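Local coordinates for restriction endonuclease EcoP15I, restriction subunit (PDB 4ZCF), which serves as the ATP-dependent, helicase-like and DNA-cleaving subunit of a type III restriction enzyme acting on two inversely oriented CAGCAG sites, at residues A16-V21 with Y94-F99; N23-A28 with K220-I225; K90-I95 with E134-D139. One frame throughout, in Å; residues are numbered along the deposited sequence.

Contact 1 (A16-V21 with Y94-F99); sequences AGVDAV and YIKTIF
Val18 and Val21, one helical turn apart on helix 12-22, lie against Thr97 and Lys96 of helix 90-105. The segment axes approach to 9.1 Å and cross at -45°, and the backbones are nearest at Val18 and Thr97, whose CA atoms are 5.3 Å apart.

Most of the contact is aliphatic. The CG2 methyl of Thr97 meets Val21 at both CB and CG1, each 3.8 Å away, and the two side chains cross at about a right angle. At Val18 the two branches divide the work. CG2 touches the lysine stem, 4.1 Å from Lys96 CD and equally near its CB, while CG1 sits beside the threonine hydroxyl. The stem lies here because CG of Lys96 swings anti to the main-chain N (chi1 -160°); the chain then bends at its last two torsions.

Polar groups border this patch without bonding across it. Thr97 OG1 comes 3.9 Å from Val18 CA but makes no hydrogen bond to the helix opposite. With its methyl anti to N and the hydroxyl beside N (chi1 -42°), the oxygen can turn back along its own helix and hydrogen-bond to Thr93 O. The ammonium group of Lys96 likewise finds its partner away from the interface, at Tyr140 OH.

Around these residues, Val21 and Thr97 both rest on Tyr252 of the parallel sheet, so the pair of helices is also covered from that side.

Chemically, then, this is a helix-helix join made by methyl and methylene groups. The threonine hydroxyl is satisfied within its helix, so it can be buried here while its methyl faces Val21. The contact joins helix 12-22 to the helix that begins at the end of the P-loop of the motor domain.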
loop_
_atom_site.group_PDB
_atom_site.type_symbol
_atom_site.label_atom_id
_atom_site.label_comp_id
_atom_site.label_asym_id
_atom_site.label_seq_id
_atom_site.Cartn_x
_atom_site.Cartn_y
_atom_site.Cartn_z
ATOM N N ALA C 16 -13.593 -39.136 6.774
ATOM C CA ALA C 16 -14.131 -39.969 5.697
ATOM C C ALA C 16 -14.111 -39.233 4.348
ATOM O O ALA C 16 -13.719 -39.819 3.339
ATOM C CB ALA C 16 -15.540 -40.424 6.048
ATOM N N GLY C 17 -14.464 -37.950 4.361
ATOM C CA GLY C 17 -14.425 -37.097 3.173
ATOM C C GLY C 17 -13.013 -36.732 2.736
ATOM O O GLY C 17 -12.752 -36.569 1.542
ATOM N N VAL C 18 -12.088 -36.584 3.695
ATOM C CA VAL C 18 -10.699 -36.258 3.375
ATOM C C VAL C 18 -10.124 -37.425 2.591
ATOM O O VAL C 18 -9.591 -37.228 1.510
ATOM C CB VAL C 18 -9.840 -35.936 4.627
ATOM C CG1 VAL C 18 -8.431 -35.531 4.225
ATOM C CG2 VAL C 18 -10.480 -34.859 5.498
ATOM N N ASP C 19 -10.297 -38.644 3.127
ATOM C CA ASP C 19 -9.828 -39.921 2.582
ATOM C C ASP C 19 -10.451 -40.200 1.221
ATOM O O ASP C 19 -9.748 -40.645 0.316
ATOM C CB ASP C 19 -10.156 -41.066 3.556
ATOM C CG ASP C 19 -9.461 -41.025 4.912
ATOM O OD1 ASP C 19 -8.753 -40.026 5.195
ATOM O OD2 ASP C 19 -9.659 -41.967 5.709
ATOM N N ALA C 20 -11.758 -39.909 1.067
ATOM C CA ALA C 20 -12.467 -40.139 -0.182
ATOM C C ALA C 20 -11.889 -39.352 -1.377
ATOM O O ALA C 20 -11.886 -39.884 -2.485
ATOM C CB ALA C 20 -13.949 -39.895 0.002
ATOM N N VAL C 21 -11.326 -38.134 -1.147
ATOM C CA VAL C 21 -10.671 -37.328 -2.204
ATOM C C VAL C 21 -9.228 -37.821 -2.374
ATOM O O VAL C 21 -8.723 -37.888 -3.501
ATOM C CB VAL C 21 -10.730 -35.790 -1.953
ATOM C CG1 VAL C 21 -10.122 -35.000 -3.111
ATOM C CG2 VAL C 21 -12.157 -35.322 -1.700
ATOM N N TYR C 94 -12.529 -29.520 3.195
ATOM C CA TYR C 94 -11.794 -29.094 2.015
ATOM C C TYR C 94 -10.440 -28.469 2.336
ATOM O O TYR C 94 -9.489 -28.630 1.572
ATOM C CB TYR C 94 -12.651 -28.311 1.002
ATOM C CG TYR C 94 -13.039 -26.874 1.280
ATOM C CD1 TYR C 94 -12.067 -25.875 1.384
ATOM C CD2 TYR C 94 -14.364 -26.468 1.187
ATOM C CE1 TYR C 94 -12.418 -24.533 1.531
ATOM C CE2 TYR C 94 -14.726 -25.129 1.330
ATOM C CZ TYR C 94 -13.751 -24.166 1.511
ATOM O OH TYR C 94 -14.130 -22.851 1.644
ATOM N N ILE C 95 -10.339 -27.806 3.496
ATOM C CA ILE C 95 -9.076 -27.224 3.941
ATOM C C ILE C 95 -8.125 -28.351 4.334
ATOM O O ILE C 95 -6.978 -28.355 3.887
ATOM C CB ILE C 95 -9.261 -26.141 5.032
ATOM C CG1 ILE C 95 -9.968 -24.896 4.435
ATOM C CG2 ILE C 95 -7.916 -25.756 5.619
ATOM C CD1 ILE C 95 -10.696 -23.989 5.441
ATOM N N LYS C 96 -8.614 -29.335 5.116
ATOM C CA LYS C 96 -7.797 -30.484 5.506
ATOM C C LYS C 96 -7.320 -31.273 4.279
ATOM O O LYS C 96 -6.187 -31.731 4.273
ATOM C CB LYS C 96 -8.509 -31.391 6.523
ATOM C CG LYS C 96 -7.515 -32.272 7.268
ATOM C CD LYS C 96 -8.158 -33.140 8.347
ATOM C CE LYS C 96 -7.427 -34.456 8.499
ATOM N NZ LYS C 96 -5.961 -34.278 8.725
ATOM N N THR C 97 -8.148 -31.359 3.224
ATOM C CA THR C 97 -7.787 -32.019 1.969
ATOM C C THR C 97 -6.647 -31.251 1.254
ATOM O O THR C 97 -5.732 -31.885 0.735
ATOM C CB THR C 97 -9.019 -32.238 1.089
ATOM O OG1 THR C 97 -10.112 -32.688 1.878
ATOM C CG2 THR C 97 -8.769 -33.236 -0.007
ATOM N N ILE C 98 -6.686 -29.896 1.265
ATOM C CA ILE C 98 -5.657 -29.021 0.690
ATOM C C ILE C 98 -4.275 -29.347 1.301
ATOM O O ILE C 98 -3.268 -29.388 0.583
ATOM C CB ILE C 98 -6.074 -27.540 0.888
ATOM C CG1 ILE C 98 -6.958 -27.074 -0.265
ATOM C CG2 ILE C 98 -4.864 -26.596 1.106
ATOM C CD1 ILE C 98 -7.876 -25.929 0.083
ATOM N N PHE C 99 -4.258 -29.599 2.632
ATOM C CA PHE C 99 -3.073 -29.971 3.410
ATOM C C PHE C 99 -2.629 -31.363 3.084
ATOM O O PHE C 99 -1.424 -31.600 3.039
ATOM C CB PHE C 99 -3.321 -29.837 4.910
ATOM C CG PHE C 99 -3.208 -28.422 5.409
ATOM C CD1 PHE C 99 -1.980 -27.901 5.794
ATOM C CD2 PHE C 99 -4.327 -27.602 5.481
ATOM C CE1 PHE C 99 -1.873 -26.579 6.237
ATOM C CE2 PHE C 99 -4.220 -26.284 5.928
ATOM C CZ PHE C 99 -2.993 -25.781 6.301
#

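Contact 2 (N23-A28 with K220-I225); sequences NVFVSA and KPFIII
An aromatic pair, Phe25 with Phe222, bridges the loop that leaves helix 12-22 and the start of strand 222-226 in the parallel sheet of the helicase-like domain. It is a buried contact through side chains alone: the nearest CA atoms, those of Phe25 and Phe222, are 13.0 Å apart, and the rings span that gap from opposite directions.

The closest atoms are CZ of Phe25 and CE2 of Phe222, 3.9 Å apart, with CZ at the edge of the Phe222 ring and near its plane. The Phe25 ring is carried toward the strand with CG anti to the carbonyl carbon and beside the backbone N (chi1 -59°). The ring planes are inclined at 46° with centroids 6.0 Å apart, an oblique meeting. The Phe25 ring also carries Val24 CG1 over the centre of one face, 4.1 Å above the plane, so its own neighbour in sequence packs on it.

The backbone behind Phe25 has a defined shape. A type II beta turn runs from Phe25 to Ala28, closed by a hydrogen bond of 3.2 Å from Ala28 N to Phe25 O, with Ser27 at positive phi. Asn56 of helix 50-64 uses ND2 to bond the carbonyl oxygens of Val24 and Val26, tying the loop to that helix.

Helix 90-105 packs against the pair: Leu101 touches both phenylalanines and Phe105 touches Phe25. Tyr248 of strand 248-253 meets Phe25 edge-to-face. Strand 222-226 runs between strands 109-113 and 248-253, so Phe222 projects from the middle of the sheet into the layer shared by helix 90-105 and the loop after helix 12-22.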
loop_
_atom_site.group_PDB
_atom_site.type_symbol
_atom_site.label_atom_id
_atom_site.label_comp_id
_atom_site.label_asym_id
_atom_site.label_seq_id
_atom_site.Cartn_x
_atom_site.Cartn_y
_atom_site.Cartn_z
ATOM N N ASN C 23 -8.048 -40.945 -1.866
ATOM C CA ASN C 23 -8.065 -42.277 -2.492
ATOM C C ASN C 23 -8.155 -42.254 -4.040
ATOM O O ASN C 23 -7.735 -43.217 -4.681
ATOM C CB ASN C 23 -9.147 -43.165 -1.886
ATOM C CG ASN C 23 -8.942 -43.553 -0.446
ATOM O OD1 ASN C 23 -7.828 -43.860 -0.005
ATOM N ND2 ASN C 23 -10.039 -43.585 0.310
ATOM N N VAL C 24 -8.663 -41.143 -4.625
ATOM C CA VAL C 24 -8.767 -40.873 -6.065
ATOM C C VAL C 24 -7.352 -40.728 -6.656
ATOM O O VAL C 24 -7.140 -41.016 -7.833
ATOM C CB VAL C 24 -9.631 -39.595 -6.307
ATOM C CG1 VAL C 24 -9.466 -39.019 -7.711
ATOM C CG2 VAL C 24 -11.096 -39.856 -6.012
ATOM N N PHE C 25 -6.384 -40.302 -5.846
ATOM C CA PHE C 25 -5.028 -40.073 -6.342
ATOM C C PHE C 25 -3.989 -41.146 -6.004
ATOM O O PHE C 25 -2.790 -40.841 -6.011
ATOM C CB PHE C 25 -4.545 -38.667 -5.935
ATOM C CG PHE C 25 -5.401 -37.538 -6.448
ATOM C CD1 PHE C 25 -5.209 -37.022 -7.724
ATOM C CD2 PHE C 25 -6.376 -36.963 -5.642
ATOM C CE1 PHE C 25 -5.988 -35.962 -8.192
ATOM C CE2 PHE C 25 -7.154 -35.906 -6.110
ATOM C CZ PHE C 25 -6.955 -35.413 -7.384
ATOM N N VAL C 26 -4.425 -42.397 -5.721
ATOM C CA VAL C 26 -3.499 -43.520 -5.461
ATOM C C VAL C 26 -2.729 -43.777 -6.773
ATOM O O VAL C 26 -3.339 -43.781 -7.850
ATOM C CB VAL C 26 -4.229 -44.795 -4.936
ATOM C CG1 VAL C 26 -3.322 -46.030 -4.967
ATOM C CG2 VAL C 26 -4.785 -44.580 -3.537
ATOM N N SER C 27 -1.386 -43.910 -6.671
ATOM C CA SER C 27 -0.415 -44.125 -7.758
ATOM C C SER C 27 -0.190 -42.901 -8.682
ATOM O O SER C 27 0.467 -43.029 -9.732
ATOM C CB SER C 27 -0.750 -45.380 -8.558
ATOM N N ALA C 28 -0.690 -41.702 -8.266
ATOM C CA ALA C 28 -0.493 -40.461 -9.021
ATOM C C ALA C 28 0.963 -40.016 -8.906
ATOM O O ALA C 28 1.586 -40.205 -7.859
ATOM C CB ALA C 28 -1.418 -39.372 -8.511
ATOM N N LYS C 220 -0.916 -23.875 -12.852
ATOM C CA LYS C 220 -1.453 -25.240 -12.893
ATOM C C LYS C 220 -2.218 -25.464 -11.589
ATOM O O LYS C 220 -1.731 -26.154 -10.699
ATOM C CB LYS C 220 -0.345 -26.292 -13.146
ATOM C CG LYS C 220 0.344 -26.183 -14.504
ATOM C CD LYS C 220 1.653 -26.972 -14.494
ATOM C CE LYS C 220 2.679 -26.452 -15.480
ATOM N NZ LYS C 220 4.066 -26.564 -14.947
ATOM N N PRO C 221 -3.381 -24.806 -11.396
ATOM C CA PRO C 221 -4.037 -24.885 -10.079
ATOM C C PRO C 221 -4.992 -26.042 -9.804
ATOM O O PRO C 221 -5.514 -26.671 -10.727
ATOM C CB PRO C 221 -4.757 -23.538 -9.980
ATOM C CG PRO C 221 -5.069 -23.177 -11.393
ATOM C CD PRO C 221 -4.104 -23.884 -12.301
ATOM N N PHE C 222 -5.257 -26.264 -8.505
ATOM C CA PHE C 222 -6.245 -27.202 -7.974
ATOM C C PHE C 222 -7.377 -26.305 -7.453
ATOM O O PHE C 222 -7.145 -25.466 -6.576
ATOM C CB PHE C 222 -5.638 -28.079 -6.846
ATOM C CG PHE C 222 -5.172 -29.449 -7.293
ATOM C CD1 PHE C 222 -4.149 -29.587 -8.221
ATOM C CD2 PHE C 222 -5.771 -30.599 -6.799
ATOM C CE1 PHE C 222 -3.725 -30.851 -8.632
ATOM C CE2 PHE C 222 -5.344 -31.863 -7.213
ATOM C CZ PHE C 222 -4.332 -31.980 -8.134
ATOM N N ILE C 223 -8.576 -26.421 -8.050
ATOM C CA ILE C 223 -9.715 -25.562 -7.713
ATOM C C ILE C 223 -10.784 -26.234 -6.888
ATOM O O ILE C 223 -11.271 -27.281 -7.281
ATOM C CB ILE C 223 -10.327 -24.861 -8.959
ATOM C CG1 ILE C 223 -9.262 -24.106 -9.780
ATOM C CG2 ILE C 223 -11.494 -23.953 -8.555
ATOM C CD1 ILE C 223 -9.788 -23.424 -10.998
ATOM N N ILE C 224 -11.200 -25.563 -5.789
ATOM C CA ILE C 224 -12.265 -25.941 -4.870
ATOM C C ILE C 224 -13.504 -25.089 -5.186
ATOM O O ILE C 224 -13.395 -23.865 -5.274
ATOM C CB ILE C 224 -11.823 -25.722 -3.387
ATOM C CG1 ILE C 224 -10.467 -26.405 -3.030
ATOM C CG2 ILE C 224 -12.947 -26.013 -2.367
ATOM C CD1 ILE C 224 -10.420 -27.933 -2.985
ATOM N N ILE C 225 -14.680 -25.724 -5.311
ATOM C CA ILE C 225 -15.939 -25.023 -5.512
ATOM C C ILE C 225 -16.870 -25.233 -4.321
ATOM O O ILE C 225 -17.254 -26.369 -4.024
ATOM C CB ILE C 225 -16.586 -25.250 -6.908
ATOM C CG1 ILE C 225 -15.930 -24.309 -7.933
ATOM C CG2 ILE C 225 -18.108 -24.975 -6.889
ATOM C CD1 ILE C 225 -15.116 -24.922 -8.838
#

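Contact 3 (K90-I95 with E134-D139); sequences KTYTYI and EHFRDD. With AMP (adenosine monophosphate), chain H.
Tyr92, on the first turn of helix 90-105, reaches across to His135 and Phe136 of helix 130-140, with Ile95 one turn further on. The segment axes stay 13.1 Å apart, so the side chains bridge the gap.

The compact part is the aromatic cluster. Tyr92 OH and His135 NE2 share a hydrogen bond of 2.8 Å, in which either could be the donor; it lies near the planes of both rings, which are inclined at 59°. Tyr92 extends this far with CG anti to its main-chain N (chi1 174°). CE1 of Tyr92 is 3.8 Å from CZ of Phe136; these rings are nearly parallel but slid apart, with little overlap. Within helix 130-140, CD2 of His135 sits over the centre of the Phe136 ring. Ile95 completes the patch with CG2, 3.6 Å from Phe136 CE2.

The outer side of helix 130-140 is looser and charged. Glu134 is partly exposed and forms a salt bridge with Arg577 of a neighbouring subunit, whereas the ion pairs of Asp138 with the same subunit are long and weak.

Thr91 and Lys90 approach the AMP phosphate. One end of Tyr92 is hydrogen-bonded to His135, while its CB packs 3.7 Å from the adenine N6, so Tyr92 forms a physical link between helix 130-140 and the AMP site.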
loop_
_atom_site.group_PDB
_atom_site.type_symbol
_atom_site.label_atom_id
_atom_site.label_comp_id
_atom_site.label_asym_id
_atom_site.label_seq_id
_atom_site.Cartn_x
_atom_site.Cartn_y
_atom_site.Cartn_z
ATOM N N LYS C 90 -18.011 -28.798 6.033
ATOM C CA LYS C 90 -17.459 -29.017 4.685
ATOM C C LYS C 90 -16.216 -28.149 4.398
ATOM O O LYS C 90 -15.327 -28.577 3.652
ATOM C CB LYS C 90 -18.525 -28.901 3.572
ATOM C CG LYS C 90 -19.182 -27.526 3.408
ATOM C CD LYS C 90 -19.562 -27.255 1.966
ATOM C CE LYS C 90 -20.443 -26.037 1.833
ATOM N NZ LYS C 90 -21.893 -26.383 1.951
ATOM N N THR C 91 -16.157 -26.948 5.022
ATOM C CA THR C 91 -15.068 -25.982 4.930
ATOM C C THR C 91 -13.818 -26.586 5.551
ATOM O O THR C 91 -12.797 -26.662 4.876
ATOM C CB THR C 91 -15.500 -24.634 5.540
ATOM O OG1 THR C 91 -16.769 -24.268 5.007
ATOM C CG2 THR C 91 -14.510 -23.521 5.271
ATOM N N TYR C 92 -13.901 -27.054 6.815
ATOM C CA TYR C 92 -12.785 -27.729 7.483
ATOM C C TYR C 92 -12.248 -28.905 6.627
ATOM O O TYR C 92 -11.028 -29.048 6.494
ATOM C CB TYR C 92 -13.190 -28.233 8.876
ATOM C CG TYR C 92 -12.109 -29.071 9.532
ATOM C CD1 TYR C 92 -11.040 -28.475 10.190
ATOM C CD2 TYR C 92 -12.139 -30.462 9.463
ATOM C CE1 TYR C 92 -10.030 -29.242 10.768
ATOM C CE2 TYR C 92 -11.133 -31.238 10.030
ATOM C CZ TYR C 92 -10.077 -30.624 10.680
ATOM O OH TYR C 92 -9.071 -31.396 11.214
ATOM N N THR C 93 -13.169 -29.738 6.060
ATOM C CA THR C 93 -12.866 -30.899 5.223
ATOM C C THR C 93 -12.069 -30.524 3.967
ATOM O O THR C 93 -11.035 -31.135 3.716
ATOM C CB THR C 93 -14.138 -31.721 4.947
ATOM O OG1 THR C 93 -14.664 -32.223 6.185
ATOM C CG2 THR C 93 -13.893 -32.871 3.984
ATOM N N TYR C 94 -12.529 -29.520 3.195
ATOM C CA TYR C 94 -11.794 -29.094 2.015
ATOM C C TYR C 94 -10.440 -28.469 2.336
ATOM O O TYR C 94 -9.489 -28.630 1.572
ATOM C CB TYR C 94 -12.651 -28.311 1.002
ATOM C CG TYR C 94 -13.039 -26.874 1.280
ATOM C CD1 TYR C 94 -12.067 -25.875 1.384
ATOM C CD2 TYR C 94 -14.364 -26.468 1.187
ATOM C CE1 TYR C 94 -12.418 -24.533 1.531
ATOM C CE2 TYR C 94 -14.726 -25.129 1.330
ATOM C CZ TYR C 94 -13.751 -24.166 1.511
ATOM O OH TYR C 94 -14.130 -22.851 1.644
ATOM N N ILE C 95 -10.339 -27.806 3.496
ATOM C CA ILE C 95 -9.076 -27.224 3.941
ATOM C C ILE C 95 -8.125 -28.351 4.334
ATOM O O ILE C 95 -6.978 -28.355 3.887
ATOM C CB ILE C 95 -9.261 -26.141 5.032
ATOM C CG1 ILE C 95 -9.968 -24.896 4.435
ATOM C CG2 ILE C 95 -7.916 -25.756 5.619
ATOM C CD1 ILE C 95 -10.696 -23.989 5.441
ATOM N N GLU C 134 -2.820 -22.842 14.316
ATOM C CA GLU C 134 -2.221 -23.726 15.324
ATOM C C GLU C 134 -2.554 -25.168 15.037
ATOM O O GLU C 134 -1.636 -25.968 15.000
ATOM C CB GLU C 134 -2.641 -23.342 16.740
ATOM C CG GLU C 134 -1.770 -22.252 17.323
ATOM C CD GLU C 134 -2.454 -21.381 18.358
ATOM O OE1 GLU C 134 -3.060 -21.944 19.300
ATOM O OE2 GLU C 134 -2.384 -20.136 18.228
ATOM N N HIS C 135 -3.838 -25.488 14.754
ATOM C CA HIS C 135 -4.316 -26.832 14.409
ATOM C C HIS C 135 -3.507 -27.453 13.266
ATOM O O HIS C 135 -2.970 -28.544 13.427
ATOM C CB HIS C 135 -5.824 -26.811 14.074
ATOM C CG HIS C 135 -6.387 -28.132 13.634
ATOM N ND1 HIS C 135 -6.726 -29.109 14.544
ATOM C CD2 HIS C 135 -6.672 -28.579 12.385
ATOM C CE1 HIS C 135 -7.183 -30.122 13.825
ATOM N NE2 HIS C 135 -7.176 -29.843 12.524
ATOM N N PHE C 136 -3.374 -26.734 12.147
ATOM C CA PHE C 136 -2.657 -27.218 10.967
ATOM C C PHE C 136 -1.132 -27.169 10.980
ATOM O O PHE C 136 -0.515 -27.913 10.216
ATOM C CB PHE C 136 -3.251 -26.653 9.679
ATOM C CG PHE C 136 -4.591 -27.239 9.307
ATOM C CD1 PHE C 136 -4.710 -28.583 8.953
ATOM C CD2 PHE C 136 -5.724 -26.437 9.248
ATOM C CE1 PHE C 136 -5.946 -29.120 8.583
ATOM C CE2 PHE C 136 -6.958 -26.972 8.863
ATOM C CZ PHE C 136 -7.059 -28.311 8.528
ATOM N N ARG C 137 -0.523 -26.339 11.845
ATOM C CA ARG C 137 0.943 -26.246 12.002
ATOM C C ARG C 137 1.412 -27.437 12.842
ATOM O O ARG C 137 2.489 -27.979 12.607
ATOM C CB ARG C 137 1.333 -24.914 12.678
ATOM C CG ARG C 137 2.839 -24.658 12.869
ATOM C CD ARG C 137 3.172 -23.207 13.211
ATOM N NE ARG C 137 2.346 -22.689 14.295
ATOM C CZ ARG C 137 1.506 -21.666 14.181
ATOM N NH1 ARG C 137 1.385 -21.018 13.023
ATOM N NH2 ARG C 137 0.784 -21.278 15.221
ATOM N N ASP C 138 0.594 -27.848 13.818
ATOM C CA ASP C 138 0.902 -28.998 14.654
ATOM C C ASP C 138 0.871 -30.285 13.813
ATOM O O ASP C 138 1.851 -31.040 13.797
ATOM C CB ASP C 138 -0.096 -29.104 15.817
ATOM C CG ASP C 138 0.138 -28.142 16.971
ATOM O OD1 ASP C 138 1.311 -27.726 17.175
ATOM O OD2 ASP C 138 -0.843 -27.836 17.693
ATOM N N ASP C 139 -0.236 -30.503 13.098
ATOM C CA ASP C 139 -0.476 -31.700 12.320
ATOM C C ASP C 139 0.343 -31.838 11.040
ATOM O O ASP C 139 0.598 -32.969 10.637
ATOM C CB ASP C 139 -1.978 -31.856 12.036
ATOM C CG ASP C 139 -2.875 -32.155 13.235
ATOM O OD1 ASP C 139 -2.340 -32.568 14.299
ATOM O OD2 ASP C 139 -4.121 -32.032 13.093
HETATM P P AMP H . -19.104 -22.032 4.022
HETATM O O1P AMP H . -20.179 -21.591 3.102
HETATM O O2P AMP H . -19.179 -23.512 3.955
HETATM O O3P AMP H . -17.843 -21.710 3.306
HETATM O "O5'" AMP H . -19.179 -21.385 5.479
HETATM C "C5'" AMP H . -19.258 -22.211 6.627
HETATM C "C4'" AMP H . -18.536 -21.613 7.792
HETATM O "O4'" AMP H . -18.617 -22.493 8.947
HETATM C "C3'" AMP H . -17.084 -21.472 7.492
HETATM O "O3'" AMP H . -16.845 -20.167 6.965
HETATM C "C2'" AMP H . -16.380 -21.726 8.763
HETATM O "O2'" AMP H . -16.150 -20.498 9.470
HETATM C "C1'" AMP H . -17.306 -22.568 9.579
HETATM N N9 AMP H . -16.879 -23.898 9.752
HETATM C C8 AMP H . -16.809 -24.769 8.765
HETATM N N7 AMP H . -16.404 -25.976 9.248
HETATM C C5 AMP H . -16.265 -25.802 10.700
HETATM C C6 AMP H . -15.902 -26.586 11.831
HETATM N N6 AMP H . -15.547 -27.951 11.685
HETATM N N1 AMP H . -15.894 -26.002 13.057
HETATM C C2 AMP H . -16.206 -24.726 13.231
HETATM N N3 AMP H . -16.554 -23.932 12.222
HETATM C C4 AMP H . -16.606 -24.393 10.950
#

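In the fold
All three contacts belong to the first parallel-sheet half of the motor, and helix 90-105 ties them together. Contacts 1 and 3 share Tyr94 and Ile95 on it, with centres about 9 Å apart; the centre of contact 2 is about 10 Å from that of contact 1 and about 17 Å from that of contact 3, and contact 2 touches the helix too, for example where Ile224 packs on Tyr94 and Ile98. Along the chain, 16-21 and 23-28 come first, then 90-95 running into 94-99, then 134-139, and finally 220-225, so contacts 1 and 2 interleave. The N-terminal helix, the sheet and helix 130-140 are thereby gathered around the helix whose start borders the AMP.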